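PDB 5HWK: glutathione-specific gamma-glutamylcyclotransferase from Saccharomyces cerevisiae S288c, which cleaves glutathione, and no other gamma-glutamyl peptide, into 5-oxo-L-proline and the dipeptide Cys-Gly. Local coordinates for residues R67-A70 with F71-V75. Numbering follows the deposited sequence.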
loop_
_atom_site.group_PDB
_atom_site.type_symbol
_atom_site.label_atom_id
_atom_site.label_comp_id
_atom_site.label_asym_id
_atom_site.label_seq_id
_atom_site.Cartn_x
_atom_site.Cartn_y
_atom_site.Cartn_z
ATOM N N ARG A 67 12.940 -5.724 -12.555
ATOM C CA ARG A 67 13.424 -7.052 -12.913
ATOM C C ARG A 67 12.446 -7.873 -13.752
ATOM O O ARG A 67 12.816 -8.953 -14.210
ATOM C CB ARG A 67 13.829 -7.831 -11.650
ATOM N N GLN A 68 11.213 -7.415 -13.971
ATOM C CA GLN A 68 10.273 -8.137 -14.832
ATOM C C GLN A 68 9.639 -7.164 -15.804
ATOM O O GLN A 68 8.994 -6.209 -15.380
ATOM C CB GLN A 68 9.173 -8.799 -14.007
ATOM C CG GLN A 68 9.710 -9.614 -12.878
ATOM C CD GLN A 68 8.826 -10.782 -12.550
ATOM O OE1 GLN A 68 7.855 -11.068 -13.260
ATOM N NE2 GLN A 68 9.159 -11.480 -11.473
ATOM N N THR A 69 9.804 -7.415 -17.102
ATOM C CA THR A 69 9.266 -6.508 -18.108
ATOM C C THR A 69 7.786 -6.236 -17.902
ATOM O O THR A 69 7.340 -5.093 -18.039
ATOM C CB THR A 69 9.501 -7.074 -19.505
ATOM O OG1 THR A 69 10.910 -7.235 -19.712
ATOM C CG2 THR A 69 8.964 -6.110 -20.555
ATOM N N ALA A 70 7.007 -7.268 -17.555
ATOM C CA ALA A 70 5.568 -7.063 -17.392
ATOM C C ALA A 70 5.266 -6.117 -16.235
ATOM O O ALA A 70 4.319 -5.318 -16.311
ATOM C CB ALA A 70 4.849 -8.386 -17.144
ATOM N N PHE A 71 6.018 -6.222 -15.130
ATOM C CA PHE A 71 5.794 -5.283 -14.032
ATOM C C PHE A 71 6.146 -3.865 -14.465
ATOM O O PHE A 71 5.403 -2.912 -14.176
ATOM C CB PHE A 71 6.624 -5.621 -12.786
ATOM C CG PHE A 71 6.222 -6.866 -12.048
ATOM C CD1 PHE A 71 5.185 -7.667 -12.470
ATOM C CD2 PHE A 71 6.908 -7.229 -10.907
ATOM C CE1 PHE A 71 4.853 -8.811 -11.772
ATOM C CE2 PHE A 71 6.561 -8.379 -10.198
ATOM C CZ PHE A 71 5.528 -9.156 -10.629
ATOM N N LEU A 72 7.286 -3.701 -15.158
ATOM C CA LEU A 72 7.740 -2.366 -15.538
ATOM C C LEU A 72 6.765 -1.716 -16.522
ATOM O O LEU A 72 6.418 -0.533 -16.387
ATOM C CB LEU A 72 9.157 -2.455 -16.105
ATOM C CG LEU A 72 9.859 -1.134 -16.410
ATOM C CD1 LEU A 72 9.851 -0.169 -15.236
ATOM C CD2 LEU A 72 11.311 -1.378 -16.861
ATOM N N LYS A 73 6.296 -2.470 -17.518
ATOM C CA LYS A 73 5.325 -1.890 -18.433
ATOM C C LYS A 73 4.036 -1.509 -17.719
ATOM O O LYS A 73 3.435 -0.471 -18.022
ATOM C CB LYS A 73 5.043 -2.850 -19.567
ATOM C CG LYS A 73 6.158 -2.744 -20.581
ATOM C CD LYS A 73 6.002 -3.739 -21.706
ATOM C CE LYS A 73 7.178 -3.622 -22.680
ATOM N NZ LYS A 73 7.134 -2.383 -23.509
ATOM N N ASN A 74 3.626 -2.302 -16.732
ATOM C CA ASN A 74 2.381 -2.005 -16.028
ATOM C C ASN A 74 2.543 -0.757 -15.159
ATOM O O ASN A 74 1.655 0.100 -15.105
ATOM C CB ASN A 74 1.990 -3.203 -15.184
ATOM C CG ASN A 74 0.806 -2.931 -14.357
ATOM O OD1 ASN A 74 0.904 -2.238 -13.338
ATOM N ND2 ASN A 74 -0.339 -3.438 -14.767
ATOM N N VAL A 75 3.681 -0.636 -14.477
ATOM C CA VAL A 75 3.928 0.571 -13.703
ATOM C C VAL A 75 4.019 1.792 -14.603
ATOM O O VAL A 75 3.448 2.845 -14.292
ATOM C CB VAL A 75 5.159 0.392 -12.809
ATOM C CG1 VAL A 75 5.605 1.751 -12.239
ATOM C CG2 VAL A 75 4.887 -0.674 -11.736
#
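The carboxamide of Gln68 lies flat over one face of the Phe71 ring, the two planes only 5° apart. Gln68 OE1 sits 4.0 Å from Phe71 CZ, toward the rim, while nearer the backbone Gln68 CB stands 4.0 Å from Phe71 CG. The two side chains point the same way, and the bend at chi2 of Gln68 (-149°) helps lay its amide parallel to the ring, over the face. Glutamine suits this partly exposed place, since its flat end can cover an aromatic face and still be polar; the apolar Phe71 suits a buried one, where its ring also meets that of Trp40. Thr69 CG2 packs 3.7 Å from Lys73 CE, one turn further along the helix, and both residues suit this exposed side by pairing aliphatic atoms while remaining polar. The backbone sets these spacings: Gln68, the N-cap, accepts from Leu72 N at its O (3.0 Å), Thr69 O takes Lys73 N, and Ala70 O takes Asn74 N. With an alanine in place of Phe71, the Gln68 amide would probably lose its stacking surface, and a gap is likely to open beside Trp40, Ile165 and Pro173. Asn74 turns its OD1 to Arg38 NE, and Leu72 and Val75 meet Ile65, so helix 69-78 packs against both strand 35-40 and helix 62-65.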